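Local coordinates for protein lipid transferase CIDEC (Mus musculus, PDB 4IKG) that mediates lipid transfer and lipid droplet fusion in white adipose tissue, here seen through its CIDE-N domain, which takes part in homodimerization, at residues R6-S11 against E27-K32; A13-R18 against M69-L74; N31-Q34 against K38-D41; P43-L48 against G52-T57. All coordinates share one frame; numbering follows the deposited sequence. Where two conformers were deposited one is given.

How the interactions relate
Interaction 1 comes first along the chain, closing a 15-residue loop that holds strand 18-22 by bringing helix 26-36 down on strand 7-11. Interaction 2 starts within that loop, at 13-18, and joins it to strand 69-73 near the C terminus, so the two contacts cross. Interactions 3 and 4 both fall within the long excursion that interaction 2 spans: the former continues from the helix of interaction 1, with which it shares Asn31 and Lys32, and turns the chain at the helix end, while the latter forms the hairpin 45-48/54-55. Strand 69-73 lies between strands 7-11 and 45-48, tying the sheet together under the helix.

Interaction 1 (R6-S11 against E27-K32); sequences RPCRVS and EDLLNK
In the helix-on-sheet core of the CIDE-N domain, Leu29 of helix 26-36 comes down over Cys8 and Val10 of strand 7-11. The leucine divides its two methyl groups between two residues on the same face of the strand. Its CD2 meets Cys8 SG at 4.0 Å, while CD1 lies 4.3 Å from CG2 of Val10. With CG anti to the backbone N of Leu29 (chi1 179°), the fork is carried out from the helix toward the strand, where it bridges the span between the sulfur and the valine. Cys8 turns its SG to the side of its own backbone N, chi1 -58°, and presents it to the leucine. All three side chains are buried, and the contact between these segments is made by apolar packing alone. Phe61 of helix 58-63 touches both Cys8 and Leu29, and Ile21 of strand 18-22 touches Val10 and Leu29.

One end of this core carries a buried guanidinium. Arg6 NH2 reaches Pro7 O at 2.7 Å, approaching nearly in line with C=O but bent at the hydrogen (139°), and the oxygen lies in the guanidinium plane. NE bonds to Phe61 O, and the same group makes a cation-pi contact with the Phe61 ring, so its orientation is fixed from several directions. Helix 26-36 across one face of a 2-1-5-3-4 sheet marks the beta-grasp fold of the ubiquitin clan, which includes CIDE-N.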
loop_
_atom_site.group_PDB
_atom_site.type_symbol
_atom_site.label_atom_id
_atom_site.label_comp_id
_atom_site.label_asym_id
_atom_site.label_seq_id
_atom_site.Cartn_x
_atom_site.Cartn_y
_atom_site.Cartn_z
ATOM N N ARG A 6 10.068 -6.699 4.082
ATOM C CA ARG A 6 8.789 -6.949 4.738
ATOM C C ARG A 6 7.712 -7.282 3.709
ATOM O O ARG A 6 7.545 -6.560 2.724
ATOM C CB ARG A 6 8.369 -5.724 5.553
ATOM C CG ARG A 6 7.049 -5.871 6.293
ATOM C CD ARG A 6 6.124 -4.704 5.990
ATOM N NE ARG A 6 5.197 -4.439 7.085
ATOM C CZ ARG A 6 4.046 -5.078 7.264
ATOM N NH1 ARG A 6 3.267 -4.767 8.291
ATOM N NH2 ARG A 6 3.673 -6.030 6.420
ATOM N N PRO A 7 6.975 -8.382 3.934
ATOM C CA PRO A 7 5.900 -8.797 3.026
ATOM C C PRO A 7 4.693 -7.867 3.112
ATOM O O PRO A 7 4.282 -7.486 4.210
ATOM C CB PRO A 7 5.532 -10.190 3.539
ATOM C CG PRO A 7 5.899 -10.165 4.982
ATOM C CD PRO A 7 7.133 -9.312 5.066
ATOM N N CYS A 8 4.138 -7.505 1.960
ATOM C CA CYS A 8 3.002 -6.593 1.912
ATOM C C CYS A 8 1.950 -7.077 0.920
ATOM O O CYS A 8 2.269 -7.407 -0.221
ATOM C CB CYS A 8 3.463 -5.184 1.530
ATOM S SG CYS A 8 4.707 -4.462 2.626
ATOM N N ARG A 9 0.695 -7.123 1.355
ATOM C CA ARG A 9 -0.398 -7.488 0.461
ATOM C C ARG A 9 -1.118 -6.223 0.004
ATOM O O ARG A 9 -1.880 -5.623 0.765
ATOM C CB ARG A 9 -1.369 -8.446 1.150
ATOM C CG ARG A 9 -0.693 -9.676 1.743
ATOM C CD ARG A 9 -1.703 -10.640 2.348
ATOM N NE ARG A 9 -1.049 -11.737 3.058
ATOM C CZ ARG A 9 -1.690 -12.759 3.614
ATOM N NH1 ARG A 9 -3.013 -12.834 3.544
ATOM N NH2 ARG A 9 -1.009 -13.710 4.242
ATOM N N VAL A 10 -0.866 -5.817 -1.237
ATOM C CA VAL A 10 -1.392 -4.552 -1.745
ATOM C C VAL A 10 -2.543 -4.757 -2.731
ATOM O O VAL A 10 -2.410 -5.490 -3.713
ATOM C CB VAL A 10 -0.281 -3.715 -2.409
ATOM C CG1 VAL A 10 -0.821 -2.368 -2.859
ATOM C CG2 VAL A 10 0.881 -3.531 -1.445
ATOM N N SER A 11 -3.670 -4.105 -2.459
ATOM C CA SER A 11 -4.844 -4.205 -3.320
ATOM C C SER A 11 -5.110 -2.888 -4.038
ATOM O O SER A 11 -4.575 -1.845 -3.662
ATOM C CB SER A 11 -6.072 -4.612 -2.502
ATOM O OG SER A 11 -7.245 -4.609 -3.299
ATOM N N GLU A 27 8.429 4.160 2.161
ATOM C CA GLU A 27 8.890 4.936 1.017
ATOM C C GLU A 27 9.124 4.031 -0.179
ATOM O O GLU A 27 8.643 4.292 -1.288
ATOM C CB GLU A 27 10.205 5.631 1.372
ATOM C CG GLU A 27 10.309 7.053 0.869
ATOM C CD GLU A 27 11.654 7.351 0.237
ATOM O OE1 GLU A 27 12.372 6.393 -0.111
ATOM O OE2 GLU A 27 11.998 8.543 0.084
ATOM N N ASP A 28 9.866 2.961 0.082
ATOM C CA ASP A 28 10.292 2.008 -0.923
ATOM C C ASP A 28 9.102 1.287 -1.536
ATOM O O ASP A 28 9.039 1.087 -2.750
ATOM C CB ASP A 28 11.216 0.996 -0.261
ATOM C CG ASP A 28 12.055 1.619 0.850
ATOM O OD1 ASP A 28 11.533 2.515 1.545
ATOM O OD2 ASP A 28 13.234 1.243 1.029
ATOM N N LEU A 29 8.167 0.885 -0.681
ATOM C CA LEU A 29 6.938 0.258 -1.137
ATOM C C LEU A 29 6.226 1.200 -2.088
ATOM O O LEU A 29 5.858 0.817 -3.197
ATOM C CB LEU A 29 6.024 -0.064 0.043
ATOM C CG LEU A 29 4.687 -0.695 -0.345
ATOM C CD1 LEU A 29 4.923 -1.986 -1.111
ATOM C CD2 LEU A 29 3.827 -0.946 0.884
ATOM N N LEU A 30 6.041 2.439 -1.648
ATOM C CA LEU A 30 5.385 3.439 -2.480
ATOM C C LEU A 30 6.123 3.676 -3.802
ATOM O O LEU A 30 5.507 4.023 -4.809
ATOM C CB LEU A 30 5.169 4.746 -1.706
ATOM C CG LEU A 30 3.756 4.923 -1.135
ATOM C CD1 LEU A 30 2.731 4.714 -2.234
ATOM C CD2 LEU A 30 3.489 3.981 0.031
ATOM N N ASN A 31 7.436 3.470 -3.793
ATOM C CA ASN A 31 8.223 3.507 -5.023
ATOM C C ASN A 31 7.891 2.325 -5.942
ATOM O O ASN A 31 7.717 2.496 -7.149
ATOM C CB ASN A 31 9.729 3.545 -4.717
ATOM C CG ASN A 31 10.184 4.885 -4.151
ATOM O OD1 ASN A 31 9.556 5.919 -4.381
ATOM N ND2 ASN A 31 11.287 4.869 -3.410
ATOM N N LYS A 32 7.768 1.140 -5.349
ATOM C CA LYS A 32 7.608 -0.111 -6.096
ATOM C C LYS A 32 6.215 -0.326 -6.689
ATOM O O LYS A 32 6.076 -0.726 -7.849
ATOM C CB LYS A 32 7.968 -1.305 -5.204
ATOM C CG LYS A 32 9.115 -2.141 -5.736
ATOM C CD LYS A 32 10.263 -2.193 -4.749
ATOM C CE LYS A 32 10.394 -3.573 -4.138
ATOM N NZ LYS A 32 11.538 -3.636 -3.194
#

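Interaction 2 (A13-R18 against M69-L74); sequences ADRKVR and MFMVLL
Met71 meets Ala13 through plain apolar packing: the terminal CE of the methionine rests 3.5 Å from Ala13 CA and 4.0 Å from Ala13 CB. Bends at chi2 and chi3 bring the end of the Met71 chain round onto the loop. A looser van der Waals contact lies at the rim, at the other end of the segments, where Met69 SD is 4.0 Å from CG of Arg18; the arginine adopts two conformations, and this contact is that of the one described.

The other kind of meeting is between thioether and guanidinium. Met71 SD covers one face of the Arg15 group, with CE 3.6 Å from Arg15 NH1, and the two side chains cross at about a right angle. The charge of Arg15 is answered elsewhere, by a salt bridge from NE to Glu49 and a hydrogen bond from NH1 to Lys80 O.

The loop joining strands 7-11 and 18-22 thus folds back onto strand 69-73, on the face carrying Met69 and Met71; Phe70 and Val72 turn the other way, toward the helix side. Trp79 touches both Arg15 and Met71, and Val47 of strand 45-48 flanks Met71.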
loop_
_atom_site.group_PDB
_atom_site.type_symbol
_atom_site.label_atom_id
_atom_site.label_comp_id
_atom_site.label_asym_id
_atom_site.label_seq_id
_atom_site.Cartn_x
_atom_site.Cartn_y
_atom_site.Cartn_z
ATOM N N ALA A 13 -7.996 0.024 -5.564
ATOM C CA ALA A 13 -9.199 0.667 -5.039
ATOM C C ALA A 13 -10.493 -0.057 -5.407
ATOM O O ALA A 13 -11.472 -0.009 -4.661
ATOM C CB ALA A 13 -9.257 2.123 -5.479
ATOM N N ASP A 14 -10.490 -0.732 -6.550
ATOM C CA ASP A 14 -11.671 -1.444 -7.026
ATOM C C ASP A 14 -11.685 -2.906 -6.582
ATOM O O ASP A 14 -12.501 -3.696 -7.059
ATOM C CB ASP A 14 -11.761 -1.349 -8.551
ATOM C CG ASP A 14 -10.401 -1.440 -9.222
ATOM O OD1 ASP A 14 -9.391 -1.093 -8.574
ATOM O OD2 ASP A 14 -10.343 -1.849 -10.400
ATOM N N ARG A 15 -10.783 -3.247 -5.663
ATOM C CA ARG A 15 -10.592 -4.625 -5.193
ATOM C C ARG A 15 -10.398 -5.599 -6.344
ATOM O O ARG A 15 -10.839 -6.748 -6.281
ATOM C CB ARG A 15 -11.760 -5.087 -4.321
ATOM C CG ARG A 15 -11.571 -4.825 -2.846
ATOM C CD ARG A 15 -11.703 -3.354 -2.517
ATOM N NE ARG A 15 -12.024 -3.175 -1.106
ATOM C CZ ARG A 15 -12.298 -2.008 -0.536
ATOM N NH1 ARG A 15 -12.290 -0.893 -1.253
ATOM N NH2 ARG A 15 -12.580 -1.961 0.758
ATOM N N LYS A 16 -9.739 -5.123 -7.397
ATOM C CA LYS A 16 -9.548 -5.907 -8.609
ATOM C C LYS A 16 -8.385 -6.881 -8.457
ATOM O O LYS A 16 -8.577 -8.097 -8.470
ATOM C CB LYS A 16 -9.308 -4.982 -9.807
ATOM C CG LYS A 16 -9.535 -5.648 -11.160
ATOM C CD LYS A 16 -8.870 -4.874 -12.296
ATOM C CE LYS A 16 -9.860 -4.024 -13.085
ATOM N NZ LYS A 16 -9.232 -3.428 -14.303
ATOM N N VAL A 17 -7.181 -6.338 -8.313
ATOM C CA VAL A 17 -5.980 -7.156 -8.194
ATOM C C VAL A 17 -5.273 -6.969 -6.849
ATOM O O VAL A 17 -5.085 -5.843 -6.377
ATOM C CB VAL A 17 -5.013 -6.936 -9.396
ATOM C CG1 VAL A 17 -5.516 -5.809 -10.296
ATOM C CG2 VAL A 17 -3.585 -6.669 -8.929
ATOM N N ARG A 18 -4.913 -8.087 -6.223
ATOM C CA ARG A 18 -4.139 -8.075 -4.988
ATOM C C ARG A 18 -2.790 -8.728 -5.250
ATOM O O ARG A 18 -2.722 -9.826 -5.804
ATOM C CB ARG A 18 -4.878 -8.829 -3.884
ATOM C CG ARG A 18 -6.141 -8.137 -3.401
ATOM C CD ARG A 18 -7.156 -9.146 -2.899
ATOM N NE ARG A 18 -7.403 -10.188 -3.891
ATOM C CZ ARG A 18 -8.210 -10.051 -4.938
ATOM N NH1 ARG A 18 -8.853 -8.908 -5.138
ATOM N NH2 ARG A 18 -8.372 -11.054 -5.787
ATOM N N MET A 69 -3.682 -6.452 4.646
ATOM C CA MET A 69 -4.011 -6.067 3.279
ATOM C C MET A 69 -3.996 -4.550 3.137
ATOM O O MET A 69 -4.772 -3.847 3.789
ATOM C CB MET A 69 -5.379 -6.620 2.873
ATOM C CG MET A 69 -5.771 -6.320 1.435
ATOM S SD MET A 69 -4.685 -7.100 0.223
ATOM C CE MET A 69 -4.981 -8.832 0.584
ATOM N N PHE A 70 -3.107 -4.046 2.289
ATOM C CA PHE A 70 -3.007 -2.609 2.070
ATOM C C PHE A 70 -3.864 -2.142 0.904
ATOM O O PHE A 70 -4.508 -2.943 0.223
ATOM C CB PHE A 70 -1.555 -2.194 1.838
ATOM C CG PHE A 70 -0.668 -2.403 3.028
ATOM C CD1 PHE A 70 -0.599 -1.453 4.034
ATOM C CD2 PHE A 70 0.098 -3.549 3.144
ATOM C CE1 PHE A 70 0.217 -1.645 5.131
ATOM C CE2 PHE A 70 0.916 -3.745 4.241
ATOM C CZ PHE A 70 0.975 -2.792 5.235
ATOM N N MET A 71 -3.863 -0.833 0.688
ATOM C CA MET A 71 -4.607 -0.215 -0.395
ATOM C C MET A 71 -3.957 1.118 -0.737
ATOM O O MET A 71 -3.897 2.026 0.098
ATOM C CB MET A 71 -6.069 -0.016 0.002
ATOM C CG MET A 71 -6.934 0.555 -1.106
ATOM S SD MET A 71 -8.621 -0.077 -1.038
ATOM C CE MET A 71 -9.533 1.363 -1.591
ATOM N N VAL A 72 -3.426 1.255 -1.940
ATOM C CA VAL A 72 -2.733 2.482 -2.271
ATOM C C VAL A 72 -3.711 3.500 -2.719
ATOM O O VAL A 72 -4.641 3.201 -3.451
ATOM C CB VAL A 72 -1.754 2.356 -3.424
ATOM C CG1 VAL A 72 -0.477 1.716 -2.985
ATOM C CG2 VAL A 72 -2.388 1.630 -4.587
ATOM N N LEU A 73 -3.478 4.718 -2.294
ATOM C CA LEU A 73 -4.249 5.814 -2.822
ATOM C C LEU A 73 -3.380 6.675 -3.701
ATOM O O LEU A 73 -2.327 7.166 -3.325
ATOM C CB LEU A 73 -4.839 6.649 -1.710
ATOM C CG LEU A 73 -6.257 6.340 -1.322
ATOM C CD1 LEU A 73 -6.839 5.064 -1.889
ATOM C CD2 LEU A 73 -6.261 6.309 0.174
ATOM N N LEU A 74 -3.866 6.853 -4.893
ATOM C CA LEU A 74 -3.119 7.546 -5.902
ATOM C C LEU A 74 -3.528 8.989 -5.923
ATOM O O LEU A 74 -4.571 9.321 -6.454
ATOM C CB LEU A 74 -3.403 6.912 -7.275
ATOM C CG LEU A 74 -4.810 6.429 -7.686
ATOM C CD1 LEU A 74 -4.816 5.130 -8.472
ATOM C CD2 LEU A 74 -5.908 6.416 -6.633
#

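Interaction 3 (N31-Q34 against K38-D41); sequences NKVQ and KLKD
Gln34 and Leu39 make the central pair, joined by one backbone hydrogen bond and by their side chains. Leu39 N donates to Gln34 O at 2.7 Å, nearly straight at 162° and in the plane of the carbonyl. Leu39 CB lies beside the same oxygen, at 3.5 Å, while Gln34 CG packs 4.0 Å from that CB and 3.5 Å from Leu39 O. The glutamine chain runs extended with CG anti to its backbone N (chi1 -180°), which takes its amide past the leucine to Asp41; there NE2 lies 3.4 Å from Asp41 C, a packing contact with the main chain.

Farther out, the leucine reaches back along the helix. Leu39 CD1 lies 3.9 Å from Val33 O and 4.3 Å from Val33 CG2, and both residues also rest on Val72 of strand 69-73, so this wrap is pinned to the sheet. Lys42 and Pro43, next in the chain, touch the side chain of Gln34.

What sets the pair up is the turn after helix 26-36, in which Lys38 takes a left-handed backbone conformation (phi 53°). A bond spanning five residues back to the last turn, a positive phi just before the donor and apolar contact between the two bonded residues are consistent with a Schellman motif closing the helix.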
loop_
_atom_site.group_PDB
_atom_site.type_symbol
_atom_site.label_atom_id
_atom_site.label_comp_id
_atom_site.label_asym_id
_atom_site.label_seq_id
_atom_site.Cartn_x
_atom_site.Cartn_y
_atom_site.Cartn_z
ATOM N N ASN A 31 7.436 3.470 -3.793
ATOM C CA ASN A 31 8.223 3.507 -5.023
ATOM C C ASN A 31 7.891 2.325 -5.942
ATOM O O ASN A 31 7.717 2.496 -7.149
ATOM C CB ASN A 31 9.729 3.545 -4.717
ATOM C CG ASN A 31 10.184 4.885 -4.151
ATOM O OD1 ASN A 31 9.556 5.919 -4.381
ATOM N ND2 ASN A 31 11.287 4.869 -3.410
ATOM N N LYS A 32 7.768 1.140 -5.349
ATOM C CA LYS A 32 7.608 -0.111 -6.096
ATOM C C LYS A 32 6.215 -0.326 -6.689
ATOM O O LYS A 32 6.076 -0.726 -7.849
ATOM C CB LYS A 32 7.968 -1.305 -5.204
ATOM C CG LYS A 32 9.115 -2.141 -5.736
ATOM C CD LYS A 32 10.263 -2.193 -4.749
ATOM C CE LYS A 32 10.394 -3.573 -4.138
ATOM N NZ LYS A 32 11.538 -3.636 -3.194
ATOM N N VAL A 33 5.193 -0.060 -5.878
ATOM C CA VAL A 33 3.802 -0.372 -6.218
ATOM C C VAL A 33 3.310 0.239 -7.543
ATOM O O VAL A 33 2.466 -0.345 -8.220
ATOM C CB VAL A 33 2.835 -0.039 -5.037
ATOM C CG1 VAL A 33 3.005 1.408 -4.579
ATOM C CG2 VAL A 33 1.384 -0.347 -5.405
ATOM N N GLN A 34 3.853 1.392 -7.929
ATOM C CA GLN A 34 3.454 2.022 -9.192
ATOM C C GLN A 34 3.761 1.133 -10.393
ATOM O O GLN A 34 2.900 0.902 -11.238
ATOM C CB GLN A 34 4.120 3.391 -9.380
ATOM C CG GLN A 34 3.731 4.087 -10.687
ATOM C CD GLN A 34 4.573 5.319 -10.988
ATOM O OE1 GLN A 34 5.692 5.460 -10.492
ATOM N NE2 GLN A 34 4.036 6.216 -11.808
ATOM N N LYS A 38 0.994 -1.808 -12.223
ATOM C CA LYS A 38 0.666 -1.067 -13.446
ATOM C C LYS A 38 -0.148 0.195 -13.154
ATOM O O LYS A 38 -1.316 0.286 -13.537
ATOM C CB LYS A 38 -0.085 -1.947 -14.457
ATOM C CG LYS A 38 0.795 -2.793 -15.372
ATOM C CD LYS A 38 -0.035 -3.399 -16.500
ATOM C CE LYS A 38 0.824 -3.759 -17.704
ATOM N NZ LYS A 38 1.659 -2.608 -18.145
ATOM N N LEU A 39 0.465 1.165 -12.482
ATOM C CA LEU A 39 -0.233 2.402 -12.132
ATOM C C LEU A 39 0.181 3.583 -13.008
ATOM O O LEU A 39 1.369 3.835 -13.210
ATOM C CB LEU A 39 -0.051 2.727 -10.649
ATOM C CG LEU A 39 -0.778 1.730 -9.747
ATOM C CD1 LEU A 39 -0.637 2.097 -8.283
ATOM C CD2 LEU A 39 -2.246 1.639 -10.144
ATOM N N LYS A 40 -0.814 4.302 -13.518
ATOM C CA LYS A 40 -0.588 5.409 -14.443
ATOM C C LYS A 40 0.212 6.546 -13.818
ATOM O O LYS A 40 1.010 7.198 -14.492
ATOM C CB LYS A 40 -1.925 5.923 -14.968
ATOM C CG LYS A 40 -2.648 4.904 -15.824
ATOM C CD LYS A 40 -4.129 5.185 -15.887
ATOM C CE LYS A 40 -4.745 4.604 -17.144
ATOM N NZ LYS A 40 -6.187 4.955 -17.237
ATOM N N ASP A 41 -0.010 6.784 -12.531
ATOM C CA ASP A 41 0.783 7.762 -11.796
ATOM C C ASP A 41 1.084 7.257 -10.390
ATOM O O ASP A 41 0.321 6.472 -9.828
ATOM C CB ASP A 41 0.091 9.129 -11.768
ATOM C CG ASP A 41 -1.400 9.026 -11.514
ATOM O OD1 ASP A 41 -1.975 7.946 -11.763
ATOM O OD2 ASP A 41 -1.997 10.031 -11.074
#

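Interaction 4 (P43-L48 against G52-T57); sequences PFSLVL and GTIVET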
loop_
_atom_site.group_PDB
_atom_site.type_symbol
_atom_site.label_atom_id
_atom_site.label_comp_id
_atom_site.label_asym_id
_atom_site.label_seq_id
_atom_site.Cartn_x
_atom_site.Cartn_y
_atom_site.Cartn_z
ATOM N N PRO A 43 1.357 6.508 -6.610
ATOM C CA PRO A 43 0.449 6.678 -5.471
ATOM C C PRO A 43 1.042 7.636 -4.443
ATOM O O PRO A 43 2.265 7.730 -4.334
ATOM C CB PRO A 43 0.354 5.268 -4.879
ATOM C CG PRO A 43 0.793 4.352 -5.969
ATOM C CD PRO A 43 1.806 5.113 -6.756
ATOM N N PHE A 44 0.187 8.331 -3.698
ATOM C CA PHE A 44 0.648 9.342 -2.751
ATOM C C PHE A 44 0.480 8.903 -1.299
ATOM O O PHE A 44 1.179 9.396 -0.410
ATOM C CB PHE A 44 -0.086 10.667 -2.990
ATOM C CG PHE A 44 0.417 11.804 -2.143
ATOM C CD1 PHE A 44 -0.394 12.385 -1.181
ATOM C CD2 PHE A 44 1.704 12.290 -2.306
ATOM C CE1 PHE A 44 0.068 13.432 -0.402
ATOM C CE2 PHE A 44 2.171 13.337 -1.528
ATOM C CZ PHE A 44 1.351 13.908 -0.576
ATOM N N SER A 45 -0.442 7.976 -1.058
ATOM C CA SER A 45 -0.727 7.546 0.306
ATOM C C SER A 45 -0.963 6.042 0.402
ATOM O O SER A 45 -1.592 5.444 -0.475
ATOM C CB SER A 45 -1.940 8.300 0.857
ATOM O OG SER A 45 -2.192 7.955 2.207
ATOM N N LEU A 46 -0.448 5.435 1.467
ATOM C CA LEU A 46 -0.719 4.031 1.739
ATOM C C LEU A 46 -1.793 3.938 2.810
ATOM O O LEU A 46 -1.712 4.609 3.842
ATOM C CB LEU A 46 0.542 3.307 2.203
ATOM C CG LEU A 46 0.347 1.807 2.434
ATOM C CD1 LEU A 46 -0.091 1.128 1.145
ATOM C CD2 LEU A 46 1.607 1.162 2.981
ATOM N N VAL A 47 -2.803 3.110 2.569
ATOM C CA VAL A 47 -3.936 3.043 3.481
ATOM C C VAL A 47 -4.283 1.596 3.827
ATOM O O VAL A 47 -3.873 0.674 3.128
ATOM C CB VAL A 47 -5.155 3.789 2.885
ATOM C CG1 VAL A 47 -6.227 2.815 2.399
ATOM C CG2 VAL A 47 -5.721 4.771 3.895
ATOM N N LEU A 48 -5.013 1.393 4.920
ATOM C CA LEU A 48 -5.494 0.056 5.256
ATOM C C LEU A 48 -6.767 -0.269 4.469
ATOM O O LEU A 48 -7.690 0.545 4.408
ATOM C CB LEU A 48 -5.735 -0.080 6.762
ATOM C CG LEU A 48 -4.501 -0.074 7.668
ATOM C CD1 LEU A 48 -4.875 -0.462 9.093
ATOM C CD2 LEU A 48 -3.426 -1.003 7.126
ATOM N N GLY A 52 -9.534 2.083 5.770
ATOM C CA GLY A 52 -8.934 3.300 5.247
ATOM C C GLY A 52 -8.061 4.028 6.252
ATOM O O GLY A 52 -7.924 5.250 6.189
ATOM N N THR A 53 -7.468 3.283 7.182
ATOM C CA THR A 53 -6.555 3.873 8.157
ATOM C C THR A 53 -5.236 4.244 7.480
ATOM O O THR A 53 -4.599 3.406 6.840
ATOM C CB THR A 53 -6.287 2.920 9.343
ATOM O OG1 THR A 53 -7.523 2.600 9.995
ATOM C CG2 THR A 53 -5.343 3.565 10.345
ATOM N N ILE A 54 -4.837 5.506 7.620
ATOM C CA ILE A 54 -3.648 6.019 6.940
ATOM C C ILE A 54 -2.335 5.503 7.538
ATOM O O ILE A 54 -2.088 5.638 8.739
ATOM C CB ILE A 54 -3.634 7.566 6.914
ATOM C CG1 ILE A 54 -4.817 8.096 6.099
ATOM C CG2 ILE A 54 -2.322 8.083 6.339
ATOM C CD1 ILE A 54 -5.010 9.597 6.189
ATOM N N VAL A 55 -1.498 4.915 6.685
ATOM C CA VAL A 55 -0.163 4.477 7.076
ATOM C C VAL A 55 0.862 5.463 6.520
ATOM O O VAL A 55 1.227 5.387 5.343
ATOM C CB VAL A 55 0.149 3.070 6.528
ATOM C CG1 VAL A 55 1.452 2.549 7.113
ATOM C CG2 VAL A 55 -0.993 2.112 6.831
ATOM N N GLU A 56 1.322 6.387 7.361
ATOM C CA GLU A 56 2.225 7.442 6.904
ATOM C C GLU A 56 3.532 7.512 7.693
ATOM O O GLU A 56 4.370 8.379 7.440
ATOM C CB GLU A 56 1.520 8.802 6.921
ATOM C CG GLU A 56 1.036 9.234 8.296
ATOM C CD GLU A 56 0.467 10.639 8.296
ATOM O OE1 GLU A 56 -0.053 11.076 7.248
ATOM O OE2 GLU A 56 0.545 11.312 9.346
ATOM N N THR A 57 3.702 6.603 8.649
ATOM C CA THR A 57 4.963 6.491 9.375
ATOM C C THR A 57 5.552 5.091 9.217
ATOM O O THR A 57 4.817 4.109 9.074
ATOM C CB THR A 57 4.809 6.840 10.869
ATOM O OG1 THR A 57 6.003 6.475 11.572
ATOM C CG2 THR A 57 3.633 6.098 11.471
HETATM O O HOH W 1 1.354 7.064 3.517
#
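Leu46, Leu48 and Val55 form the apolar centre of this beta hairpin, in which strand 45-48 is followed by the short, weakly bonded strand 54-55. Leu48 CD2 meets Val55 CG2 at 4.0 Å, the two side chains crossing at about a right angle, and Leu46 CD2 comes to 4.3 Å from Val55 CB. Leu46 and Val55 point to the helix side of the sheet, where Phe61 of helix 58-63 touches both and Leu26, Leu29 and Leu30 of helix 26-36 cover Leu46. Leu48 lies alongside Thr53, pointing the same way, with its CD1 3.7 Å from CB of the threonine.

Val47 and Ile54, an antiparallel non-hydrogen-bonded pair, turn to the opposite face. Val47 CG2 touches Ile54 CG1; its 3.2 Å approach to Gly52 O and the unstaggered chi1 of 107° leave the exact placing of this methyl doubtful. Next along that face, Ile54 CG2 borders the hydroxyl of Ser45.

Backbone hydrogen bonds join the two splayed strands. Val55 N donates to Leu46 O at 2.9 Å, and Leu48 N to Thr53 O at 2.8 Å. Gly52 N, at the turn, closes on Leu48 O with a more bent bond (137°). The threonine hydroxyl, beside its own backbone N, looks to the turn and bonds to Asp51 OD1. Toward the open end of the hairpin a water lies suspiciously close to Val55 O, at 2.5 Å, and more securely takes a hydrogen bond from Leu46 N at 3.2 Å.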